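Long-range contacts in LbaCas13a H328A (C2c2) (Lachnospiraceae bacterium NK4A179, PDB 5WLH), which probably uses a CRISPR RNA as a guide to find and cut target RNA, and is held here with its precursor guide RNA: residues 1236-1244 with 1306-1314; 1263-1271 with 1324-1332. All coordinates share one frame; numbering follows the deposited sequence.

Interaction 1 of 2, residues 1236-1244 with 1306-1314. With nucleotides of chain B.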
loop_
_atom_site.group_PDB
_atom_site.type_symbol
_atom_site.label_atom_id
_atom_site.label_comp_id
_atom_site.label_asym_id
_atom_site.label_seq_id
_atom_site.Cartn_x
_atom_site.Cartn_y
_atom_site.Cartn_z
ATOM N N ILE A 1236 -7.850 -24.287 9.009
ATOM C CA ILE A 1236 -6.804 -25.086 9.650
ATOM C C ILE A 1236 -6.267 -26.169 8.718
ATOM O O ILE A 1236 -5.059 -26.425 8.675
ATOM C CB ILE A 1236 -7.346 -25.687 10.962
ATOM C CG1 ILE A 1236 -7.464 -24.597 12.020
ATOM C CG2 ILE A 1236 -6.450 -26.810 11.464
ATOM C CD1 ILE A 1236 -6.133 -24.123 12.510
ATOM N N SER A 1237 -7.149 -26.806 7.947
ATOM C CA SER A 1237 -6.730 -27.863 7.024
ATOM C C SER A 1237 -5.759 -27.374 5.960
ATOM O O SER A 1237 -5.063 -28.196 5.351
ATOM C CB SER A 1237 -7.951 -28.482 6.337
ATOM O OG SER A 1237 -8.876 -28.945 7.297
ATOM N N GLU A 1238 -5.718 -26.063 5.703
ATOM C CA GLU A 1238 -4.828 -25.475 4.718
ATOM C C GLU A 1238 -3.574 -24.872 5.319
ATOM O O GLU A 1238 -2.800 -24.266 4.579
ATOM C CB GLU A 1238 -5.537 -24.360 3.951
ATOM C CG GLU A 1238 -6.889 -24.666 3.390
ATOM C CD GLU A 1238 -7.389 -23.478 2.572
ATOM O OE1 GLU A 1238 -7.554 -23.655 1.350
ATOM O OE2 GLU A 1238 -7.564 -22.361 3.144
ATOM N N HIS A 1239 -3.368 -25.005 6.631
ATOM C CA HIS A 1239 -2.251 -24.321 7.280
ATOM C C HIS A 1239 -0.910 -24.637 6.617
ATOM O O HIS A 1239 -0.099 -23.733 6.376
ATOM C CB HIS A 1239 -2.216 -24.681 8.769
ATOM C CG HIS A 1239 -1.150 -23.959 9.529
ATOM N ND1 HIS A 1239 -1.361 -22.737 10.134
ATOM C CD2 HIS A 1239 0.150 -24.273 9.757
ATOM C CE1 HIS A 1239 -0.242 -22.338 10.713
ATOM N NE2 HIS A 1239 0.689 -23.252 10.501
ATOM N N ASP A 1240 -0.654 -25.912 6.305
ATOM C CA ASP A 1240 0.614 -26.258 5.678
ATOM C C ASP A 1240 0.716 -25.714 4.255
ATOM O O ASP A 1240 1.818 -25.425 3.775
ATOM C CB ASP A 1240 0.806 -27.782 5.686
ATOM C CG ASP A 1240 0.939 -28.353 7.101
ATOM O OD1 ASP A 1240 1.330 -27.610 8.027
ATOM O OD2 ASP A 1240 0.635 -29.549 7.287
ATOM N N ASN A 1241 -0.409 -25.588 3.556
ATOM C CA ASN A 1241 -0.364 -24.992 2.228
ATOM C C ASN A 1241 -0.031 -23.513 2.313
ATOM O O ASN A 1241 0.646 -22.976 1.424
ATOM C CB ASN A 1241 -1.693 -25.198 1.522
ATOM C CG ASN A 1241 -2.113 -26.642 1.524
ATOM O OD1 ASN A 1241 -2.926 -27.064 2.351
ATOM N ND2 ASN A 1241 -1.528 -27.422 0.621
ATOM N N ILE A 1242 -0.486 -22.851 3.376
ATOM C CA ILE A 1242 -0.134 -21.450 3.566
ATOM C C ILE A 1242 1.361 -21.323 3.795
ATOM O O ILE A 1242 2.030 -20.497 3.169
ATOM C CB ILE A 1242 -0.938 -20.838 4.722
ATOM C CG1 ILE A 1242 -2.432 -20.914 4.425
ATOM C CG2 ILE A 1242 -0.508 -19.392 4.976
ATOM C CD1 ILE A 1242 -2.809 -20.339 3.090
ATOM N N THR A 1243 1.906 -22.145 4.698
ATOM C CA THR A 1243 3.350 -22.172 4.910
ATOM C C THR A 1243 4.093 -22.440 3.614
ATOM O O THR A 1243 5.100 -21.785 3.314
ATOM C CB THR A 1243 3.705 -23.251 5.934
ATOM O OG1 THR A 1243 2.977 -23.004 7.134
ATOM C CG2 THR A 1243 5.198 -23.229 6.217
ATOM N N GLU A 1244 3.603 -23.404 2.830
ATOM C CA GLU A 1244 4.245 -23.712 1.562
ATOM C C GLU A 1244 4.225 -22.512 0.629
ATOM O O GLU A 1244 5.228 -22.214 -0.029
ATOM C CB GLU A 1244 3.559 -24.907 0.905
ATOM C CG GLU A 1244 4.136 -25.250 -0.461
ATOM C CD GLU A 1244 3.881 -26.696 -0.841
ATOM O OE1 GLU A 1244 4.590 -27.584 -0.320
ATOM O OE2 GLU A 1244 2.957 -26.944 -1.644
ATOM N N GLY A 1306 -9.644 -22.175 -10.581
ATOM C CA GLY A 1306 -8.464 -22.994 -10.718
ATOM C C GLY A 1306 -8.514 -24.110 -9.694
ATOM O O GLY A 1306 -9.578 -24.526 -9.256
ATOM N N LYS A 1307 -7.335 -24.569 -9.303
ATOM C CA LYS A 1307 -7.189 -25.701 -8.405
ATOM C C LYS A 1307 -6.231 -25.330 -7.292
ATOM O O LYS A 1307 -5.316 -24.529 -7.481
ATOM C CB LYS A 1307 -6.639 -26.948 -9.131
ATOM C CG LYS A 1307 -7.468 -27.419 -10.320
ATOM C CD LYS A 1307 -8.801 -27.972 -9.853
ATOM C CE LYS A 1307 -9.693 -28.369 -11.023
ATOM N NZ LYS A 1307 -11.112 -28.459 -10.586
ATOM N N LYS A 1308 -6.427 -25.954 -6.138
ATOM C CA LYS A 1308 -5.484 -25.822 -5.043
ATOM C C LYS A 1308 -5.474 -27.125 -4.264
ATOM O O LYS A 1308 -6.475 -27.846 -4.229
ATOM C CB LYS A 1308 -5.847 -24.655 -4.121
ATOM C CG LYS A 1308 -7.174 -24.821 -3.416
ATOM C CD LYS A 1308 -7.384 -23.707 -2.371
ATOM C CE LYS A 1308 -8.800 -23.720 -1.841
ATOM N NZ LYS A 1308 -9.025 -22.770 -0.706
ATOM N N MET A 1309 -4.345 -27.408 -3.634
ATOM C CA MET A 1309 -4.252 -28.560 -2.757
ATOM C C MET A 1309 -4.628 -28.181 -1.330
ATOM O O MET A 1309 -4.417 -27.047 -0.883
ATOM C CB MET A 1309 -2.842 -29.152 -2.786
ATOM C CG MET A 1309 -2.403 -29.589 -4.161
ATOM S SD MET A 1309 -3.583 -30.726 -4.891
ATOM C CE MET A 1309 -3.557 -32.035 -3.672
ATOM N N ILE A 1310 -5.215 -29.147 -0.630
ATOM C CA ILE A 1310 -5.472 -29.083 0.802
ATOM C C ILE A 1310 -4.589 -30.137 1.438
ATOM O O ILE A 1310 -4.756 -31.329 1.156
ATOM C CB ILE A 1310 -6.947 -29.353 1.129
ATOM C CG1 ILE A 1310 -7.865 -28.479 0.272
ATOM C CG2 ILE A 1310 -7.208 -29.151 2.621
ATOM C CD1 ILE A 1310 -7.731 -26.999 0.548
ATOM N N GLY A 1311 -3.654 -29.714 2.280
ATOM C CA GLY A 1311 -2.674 -30.623 2.833
ATOM C C GLY A 1311 -1.421 -30.697 1.976
ATOM O O GLY A 1311 -1.410 -30.340 0.801
ATOM N N ILE A 1312 -0.340 -31.172 2.593
ATOM C CA ILE A 1312 0.954 -31.308 1.934
ATOM C C ILE A 1312 1.426 -32.747 2.097
ATOM O O ILE A 1312 1.490 -33.258 3.222
ATOM C CB ILE A 1312 1.998 -30.334 2.511
ATOM C CG1 ILE A 1312 1.534 -28.891 2.338
ATOM C CG2 ILE A 1312 3.342 -30.531 1.824
ATOM C CD1 ILE A 1312 1.620 -28.421 0.915
ATOM N N ASP A 1313 1.758 -33.394 0.983
ATOM C CA ASP A 1313 2.155 -34.796 1.010
ATOM C C ASP A 1313 3.581 -34.948 1.525
ATOM O O ASP A 1313 4.469 -34.162 1.186
ATOM C CB ASP A 1313 2.032 -35.413 -0.385
ATOM C CG ASP A 1313 0.612 -35.833 -0.712
ATOM O OD1 ASP A 1313 -0.254 -35.753 0.184
ATOM O OD2 ASP A 1313 0.357 -36.242 -1.863
ATOM N N LYS A 1314 3.795 -35.968 2.350
ATOM C CA LYS A 1314 5.106 -36.200 2.950
ATOM C C LYS A 1314 5.587 -37.626 2.704
ATOM O O LYS A 1314 5.312 -38.213 1.657
ATOM C CB LYS A 1314 5.063 -35.913 4.454
ATOM C CG LYS A 1314 4.511 -34.542 4.816
ATOM C CD LYS A 1314 4.604 -34.284 6.314
ATOM C CE LYS A 1314 3.810 -35.318 7.106
ATOM N NZ LYS A 1314 4.261 -35.416 8.525
ATOM P P G B 2 -15.053 -28.993 4.754
ATOM O OP1 G B 2 -15.683 -29.634 3.562
ATOM O OP2 G B 2 -13.713 -29.447 5.210
ATOM O "O5'" G B 2 -14.997 -27.412 4.524
ATOM C "C5'" G B 2 -16.192 -26.660 4.330
ATOM C "C4'" G B 2 -15.966 -25.165 4.372
ATOM O "O4'" G B 2 -15.527 -24.753 5.697
ATOM C "C3'" G B 2 -14.928 -24.613 3.397
ATOM O "O3'" G B 2 -15.333 -23.305 3.021
ATOM C "C2'" G B 2 -13.690 -24.493 4.272
ATOM O "O2'" G B 2 -12.710 -23.590 3.802
ATOM C "C1'" G B 2 -14.310 -24.032 5.584
ATOM N N9 G B 2 -13.480 -24.324 6.745
ATOM C C8 G B 2 -13.064 -25.583 7.106
ATOM N N7 G B 2 -12.325 -25.570 8.176
ATOM C C5 G B 2 -12.242 -24.226 8.520
ATOM C C6 G B 2 -11.559 -23.626 9.618
ATOM O O6 G B 2 -10.882 -24.189 10.478
ATOM N N1 G B 2 -11.724 -22.250 9.654
ATOM C C2 G B 2 -12.442 -21.526 8.736
ATOM N N2 G B 2 -12.471 -20.193 8.962
ATOM N N3 G B 2 -13.090 -22.078 7.696
ATOM C C4 G B 2 -12.954 -23.432 7.658
#
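Asn-1241, in the first turn of helix 1239-1250, meets Gly-1311 just beyond the end of strand 1297-1310. An R-X4-H sequence, the signature of the HEPN nuclease domains of Cas13 enzymes, begins further along this helix. The amide of Asn-1241 grips one residue with both its ends. Gly-1311 N donates to Asn-1241 OD1 at 2.7 Å, in the carbonyl plane and on a lone pair. In return, Asn-1241 ND2 reaches Gly-1311 O at 2.9 Å, coming from above that carbonyl's plane. With CG beside the backbone N (chi1 -53°), the amide of Asn-1241 is turned to reach both polar atoms of Gly-1311. Gly-1311 has a positive phi of 91°, where a beta carbon would press on the Ile-1310 carbonyl oxygen. With a leucine in place of Asn-1241, Gly-1311 N and O would probably both lose a partner and the chain after the strand would be held less firmly.

Van der Waals contacts flank this bridge. Ile-1312 lays CG1 on Asp-1240 CB at 3.6 Å, and its CD1 sits between Asn-1241 ND2 and the carboxylate of Glu-1244. Ile-1310 CG2 rests against Ser-1237 O and CB. Its other branch puts CD1 against the Glu-1238 chain, 3.8 Å from Glu-1238 CG.

Glu-1238 also makes a salt bridge. Lys-1308, extended beyond CG, crosses it at about a right angle, and Lys-1308 NZ meets Glu-1238 OE1 on its syn side at 2.7 Å. The same oxygen is paired with Arg-1272, so two positive charges probably stabilise the buried carboxylate as an anion.

Ile-1236 N makes a weak, long bond to O6 of G2 of chain B. Asn-1241 and Ile-1242 pack on Arg-1272 of helix 1262-1273, while strand 1321-1330 pairs with Gly-1306, Lys-1308 and Ile-1310.

Interaction 2 of 2, residues 1263-1271 with 1324-1332. With nucleotides of chain B.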
loop_
_atom_site.group_PDB
_atom_site.type_symbol
_atom_site.label_atom_id
_atom_site.label_comp_id
_atom_site.label_asym_id
_atom_site.label_seq_id
_atom_site.Cartn_x
_atom_site.Cartn_y
_atom_site.Cartn_z
ATOM N N LEU A 1263 0.319 -14.551 -11.865
ATOM C CA LEU A 1263 -1.130 -14.534 -11.693
ATOM C C LEU A 1263 -1.598 -15.669 -10.804
ATOM O O LEU A 1263 -2.535 -15.504 -10.019
ATOM C CB LEU A 1263 -1.837 -14.618 -13.045
ATOM C CG LEU A 1263 -1.940 -13.280 -13.766
ATOM C CD1 LEU A 1263 -2.532 -13.545 -15.132
ATOM C CD2 LEU A 1263 -2.824 -12.294 -12.999
ATOM N N GLY A 1264 -0.969 -16.838 -10.925
ATOM C CA GLY A 1264 -1.375 -17.959 -10.096
ATOM C C GLY A 1264 -1.028 -17.751 -8.634
ATOM O O GLY A 1264 -1.768 -18.180 -7.746
ATOM N N ILE A 1265 0.113 -17.118 -8.369
ATOM C CA ILE A 1265 0.492 -16.836 -6.988
ATOM C C ILE A 1265 -0.426 -15.775 -6.403
ATOM O O ILE A 1265 -0.964 -15.940 -5.302
ATOM C CB ILE A 1265 1.964 -16.414 -6.912
ATOM C CG1 ILE A 1265 2.879 -17.583 -7.291
ATOM C CG2 ILE A 1265 2.313 -15.938 -5.472
ATOM C CD1 ILE A 1265 4.236 -17.138 -7.854
ATOM N N TYR A 1266 -0.632 -14.678 -7.144
ATOM C CA TYR A 1266 -1.577 -13.663 -6.696
ATOM C C TYR A 1266 -2.964 -14.268 -6.516
ATOM O O TYR A 1266 -3.688 -13.922 -5.574
ATOM C CB TYR A 1266 -1.603 -12.498 -7.691
ATOM C CG TYR A 1266 -0.551 -11.458 -7.385
ATOM C CD1 TYR A 1266 0.790 -11.697 -7.663
ATOM C CD2 TYR A 1266 -0.903 -10.250 -6.774
ATOM C CE1 TYR A 1266 1.770 -10.742 -7.352
ATOM C CE2 TYR A 1266 0.057 -9.299 -6.463
ATOM C CZ TYR A 1266 1.383 -9.561 -6.731
ATOM O OH TYR A 1266 2.335 -8.622 -6.409
ATOM N N SER A 1267 -3.335 -15.210 -7.390
ATOM C CA SER A 1267 -4.630 -15.869 -7.246
ATOM C C SER A 1267 -4.703 -16.632 -5.935
ATOM O O SER A 1267 -5.739 -16.619 -5.261
ATOM C CB SER A 1267 -4.889 -16.848 -8.404
ATOM O OG SER A 1267 -5.039 -16.175 -9.624
ATOM N N GLU A 1268 -3.624 -17.324 -5.570
ATOM C CA GLU A 1268 -3.694 -18.118 -4.352
ATOM C C GLU A 1268 -3.644 -17.233 -3.114
ATOM O O GLU A 1268 -4.278 -17.553 -2.101
ATOM C CB GLU A 1268 -2.584 -19.168 -4.318
ATOM C CG GLU A 1268 -2.748 -20.072 -3.097
ATOM C CD GLU A 1268 -1.736 -21.190 -3.039
ATOM O OE1 GLU A 1268 -1.775 -21.942 -2.047
ATOM O OE2 GLU A 1268 -0.909 -21.308 -3.970
ATOM N N VAL A 1269 -2.913 -16.115 -3.181
ATOM C CA VAL A 1269 -2.972 -15.137 -2.099
ATOM C C VAL A 1269 -4.407 -14.658 -1.920
ATOM O O VAL A 1269 -4.965 -14.688 -0.820
ATOM C CB VAL A 1269 -2.002 -13.971 -2.384
ATOM C CG1 VAL A 1269 -2.267 -12.794 -1.418
ATOM C CG2 VAL A 1269 -0.556 -14.443 -2.274
ATOM N N PHE A 1270 -5.034 -14.231 -3.014
ATOM C CA PHE A 1270 -6.429 -13.807 -2.965
ATOM C C PHE A 1270 -7.322 -14.906 -2.396
ATOM O O PHE A 1270 -8.228 -14.634 -1.604
ATOM C CB PHE A 1270 -6.901 -13.425 -4.372
ATOM C CG PHE A 1270 -8.324 -12.962 -4.433
ATOM C CD1 PHE A 1270 -8.715 -11.799 -3.775
ATOM C CD2 PHE A 1270 -9.263 -13.654 -5.199
ATOM C CE1 PHE A 1270 -10.022 -11.352 -3.823
ATOM C CE2 PHE A 1270 -10.573 -13.222 -5.265
ATOM C CZ PHE A 1270 -10.957 -12.056 -4.597
ATOM N N ASP A 1271 -7.084 -16.145 -2.801
ATOM C CA ASP A 1271 -7.981 -17.222 -2.412
ATOM C C ASP A 1271 -7.877 -17.527 -0.927
ATOM O O ASP A 1271 -8.902 -17.720 -0.259
ATOM C CB ASP A 1271 -7.686 -18.478 -3.220
ATOM C CG ASP A 1271 -8.607 -19.621 -2.833
ATOM O OD1 ASP A 1271 -9.718 -19.716 -3.409
ATOM O OD2 ASP A 1271 -8.237 -20.386 -1.923
ATOM N N GLU A 1324 -11.294 -26.711 -5.856
ATOM C CA GLU A 1324 -11.346 -25.482 -6.640
ATOM C C GLU A 1324 -10.714 -24.320 -5.866
ATOM O O GLU A 1324 -10.704 -24.295 -4.636
ATOM C CB GLU A 1324 -12.783 -25.152 -7.018
ATOM C CG GLU A 1324 -13.497 -26.295 -7.719
ATOM C CD GLU A 1324 -14.168 -25.860 -8.995
ATOM O OE1 GLU A 1324 -15.415 -25.751 -8.998
ATOM O OE2 GLU A 1324 -13.447 -25.619 -9.993
ATOM N N CYS A 1325 -10.165 -23.360 -6.609
ATOM C CA CYS A 1325 -9.448 -22.226 -6.037
ATOM C C CYS A 1325 -9.781 -21.004 -6.873
ATOM O O CYS A 1325 -10.000 -21.127 -8.078
ATOM C CB CYS A 1325 -7.929 -22.467 -6.061
ATOM S SG CYS A 1325 -6.888 -21.116 -5.381
ATOM N N ALA A 1326 -9.849 -19.826 -6.234
ATOM C CA ALA A 1326 -9.996 -18.602 -7.022
ATOM C C ALA A 1326 -8.883 -18.532 -8.051
ATOM O O ALA A 1326 -7.725 -18.840 -7.758
ATOM C CB ALA A 1326 -9.942 -17.357 -6.132
ATOM N N ARG A 1327 -9.223 -18.109 -9.267
ATOM C CA ARG A 1327 -8.216 -17.904 -10.299
ATOM C C ARG A 1327 -8.445 -16.523 -10.886
ATOM O O ARG A 1327 -9.504 -16.256 -11.464
ATOM C CB ARG A 1327 -8.282 -18.979 -11.387
ATOM C CG ARG A 1327 -7.204 -18.807 -12.448
ATOM C CD ARG A 1327 -6.915 -20.124 -13.164
ATOM N NE ARG A 1327 -7.651 -20.191 -14.415
ATOM C CZ ARG A 1327 -7.263 -19.579 -15.528
ATOM N NH1 ARG A 1327 -7.999 -19.676 -16.622
ATOM N NH2 ARG A 1327 -6.137 -18.872 -15.544
ATOM N N ILE A 1328 -7.477 -15.638 -10.690
ATOM C CA ILE A 1328 -7.490 -14.323 -11.320
ATOM C C ILE A 1328 -6.840 -14.472 -12.681
ATOM O O ILE A 1328 -5.693 -14.919 -12.792
ATOM C CB ILE A 1328 -6.742 -13.285 -10.470
ATOM C CG1 ILE A 1328 -7.354 -13.196 -9.059
ATOM C CG2 ILE A 1328 -6.721 -11.954 -11.178
ATOM C CD1 ILE A 1328 -6.467 -12.422 -8.051
ATOM N N THR A 1329 -7.571 -14.123 -13.722
ATOM C CA THR A 1329 -6.945 -14.160 -15.022
ATOM C C THR A 1329 -7.301 -12.852 -15.692
ATOM O O THR A 1329 -7.908 -11.977 -15.057
ATOM C CB THR A 1329 -7.408 -15.381 -15.822
ATOM O OG1 THR A 1329 -6.561 -15.538 -16.966
ATOM C CG2 THR A 1329 -8.862 -15.232 -16.243
ATOM N N ILE A 1330 -6.924 -12.705 -16.951
ATOM C CA ILE A 1330 -7.174 -11.478 -17.694
ATOM C C ILE A 1330 -8.103 -11.821 -18.848
ATOM O O ILE A 1330 -7.973 -12.894 -19.447
ATOM C CB ILE A 1330 -5.850 -10.846 -18.159
ATOM C CG1 ILE A 1330 -5.048 -10.412 -16.919
ATOM C CG2 ILE A 1330 -6.103 -9.660 -19.049
ATOM C CD1 ILE A 1330 -3.648 -9.983 -17.210
ATOM N N ARG A 1331 -9.060 -10.929 -19.121
ATOM C CA ARG A 1331 -10.032 -11.143 -20.194
ATOM C C ARG A 1331 -9.324 -11.581 -21.473
ATOM O O ARG A 1331 -8.356 -10.952 -21.906
ATOM C CB ARG A 1331 -10.833 -9.863 -20.437
ATOM C CG ARG A 1331 -12.232 -10.098 -21.000
ATOM C CD ARG A 1331 -13.088 -8.843 -20.920
ATOM N NE ARG A 1331 -12.600 -7.800 -21.819
ATOM C CZ ARG A 1331 -13.229 -6.649 -22.040
ATOM N NH1 ARG A 1331 -14.375 -6.382 -21.418
ATOM N NH2 ARG A 1331 -12.709 -5.761 -22.882
ATOM N N GLU A 1332 -9.793 -12.688 -22.057
ATOM C CA GLU A 1332 -9.094 -13.277 -23.195
ATOM C C GLU A 1332 -9.122 -12.359 -24.410
ATOM O O GLU A 1332 -8.193 -12.391 -25.230
ATOM C CB GLU A 1332 -9.707 -14.638 -23.533
ATOM C CG GLU A 1332 -10.257 -15.363 -22.308
ATOM C CD GLU A 1332 -10.860 -16.719 -22.634
ATOM O OE1 GLU A 1332 -10.290 -17.437 -23.487
ATOM O OE2 GLU A 1332 -11.907 -17.064 -22.036
ATOM P P A B 3 -16.251 -23.120 1.725
ATOM O OP1 A B 3 -16.761 -21.723 1.699
ATOM O OP2 A B 3 -17.189 -24.268 1.637
ATOM O "O5'" A B 3 -15.206 -23.362 0.559
ATOM C "C5'" A B 3 -15.263 -22.598 -0.608
ATOM C "C4'" A B 3 -13.890 -22.145 -1.001
ATOM O "O4'" A B 3 -13.349 -23.099 -1.951
ATOM C "C3'" A B 3 -13.895 -20.814 -1.732
ATOM O "O3'" A B 3 -13.778 -19.722 -0.837
ATOM C "C2'" A B 3 -12.757 -20.952 -2.720
ATOM O "O2'" A B 3 -11.514 -20.781 -2.057
ATOM C "C1'" A B 3 -12.883 -22.430 -3.089
ATOM N N9 A B 3 -13.876 -22.672 -4.150
ATOM C C8 A B 3 -15.032 -23.428 -4.043
ATOM N N7 A B 3 -15.721 -23.498 -5.159
ATOM C C5 A B 3 -14.971 -22.737 -6.053
ATOM C C6 A B 3 -15.145 -22.429 -7.413
ATOM N N6 A B 3 -16.201 -22.848 -8.117
ATOM N N1 A B 3 -14.212 -21.661 -8.028
ATOM C C2 A B 3 -13.164 -21.243 -7.304
ATOM N N3 A B 3 -12.893 -21.475 -6.020
ATOM C C4 A B 3 -13.836 -22.233 -5.449
ATOM P P A B 4 -14.791 -18.488 -0.953
ATOM O OP1 A B 4 -14.436 -17.546 0.154
ATOM O OP2 A B 4 -16.183 -18.983 -1.106
ATOM O "O5'" A B 4 -14.400 -17.810 -2.333
ATOM C "C5'" A B 4 -13.097 -17.292 -2.543
ATOM C "C4'" A B 4 -12.919 -16.913 -3.982
ATOM O "O4'" A B 4 -13.041 -18.093 -4.813
ATOM C "C3'" A B 4 -13.968 -15.969 -4.533
ATOM O "O3'" A B 4 -13.700 -14.622 -4.206
ATOM C "C2'" A B 4 -13.916 -16.256 -6.026
ATOM O "O2'" A B 4 -12.767 -15.658 -6.610
ATOM C "C1'" A B 4 -13.697 -17.765 -6.019
ATOM N N9 A B 4 -14.965 -18.515 -6.060
ATOM C C8 A B 4 -15.639 -19.146 -5.043
ATOM N N7 A B 4 -16.735 -19.754 -5.445
ATOM C C5 A B 4 -16.766 -19.514 -6.814
ATOM C C6 A B 4 -17.666 -19.869 -7.845
ATOM N N6 A B 4 -18.768 -20.598 -7.665
ATOM N N1 A B 4 -17.370 -19.456 -9.096
ATOM C C2 A B 4 -16.273 -18.725 -9.308
ATOM N N3 A B 4 -15.361 -18.326 -8.421
ATOM C C4 A B 4 -15.679 -18.749 -7.196
#
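The Phe-1270 ring has Ala-1326 CB and Ile-1328 CD1 set obliquely to it, and O2' of A4 of chain B at its edge, near its plane. Phe-1270 CD2 is 3.9 Å from Ala-1326 CB. The ring swings out this way because its CG is anti to the backbone N (chi1 -179°).

The carboxylate of Asp-1271 is the second flat group. Ala-1326 N meets its OD1 at 2.8 Å in a straight bond, from above the carboxylate plane. O2' of A3 of chain B lies 2.5 Å from Asp-1271 OD1, unusually short for a hydrogen bond, so backbone and RNA sugar appear to share this acceptor.

One turn back, Ser-1267 OG relays between helix and strand. It accepts from Ile-1328 N at 2.7 Å and donates to Leu-1263 O at 2.6 Å. Leu-1263 CD1 and CD2 touch Ile-1330 and Ile-1328.

The axes of the short helix and strand segments pass 6.9 Å apart at 135°. Strand 1321-1330 is an outermost strand of its antiparallel sheet, beside strand 1297-1310. Helices 1106-1145 and 1284-1294 pack on helix 1262-1273, and helix 1357-1368 meets both it and the strand.

How the interactions relate
The centres of the two interactions are about 16 Å apart, on the same side of the chain's centre. Their segments alternate along the chain: 1236-1244, 1263-1271, 1306-1314, then 1324-1332. Strands 1297-1310 and 1321-1330 are antiparallel neighbours in one sheet, so helices 1239-1250 and 1262-1273 meet adjacent strands. A salt bridge joins the contacts directly, with Lys-1308 NZ 2.8 Å from Asp-1271 OD2. Lys-1308 therefore ties the acidic residues of both contacts together. Interaction 1 is partly buried and barely reaches G2 of chain B, whereas interaction 2 is buried and meets A3 and A4. G2, A3 and A4, consecutive in the bound precursor RNA, thus lie beside these two contacts.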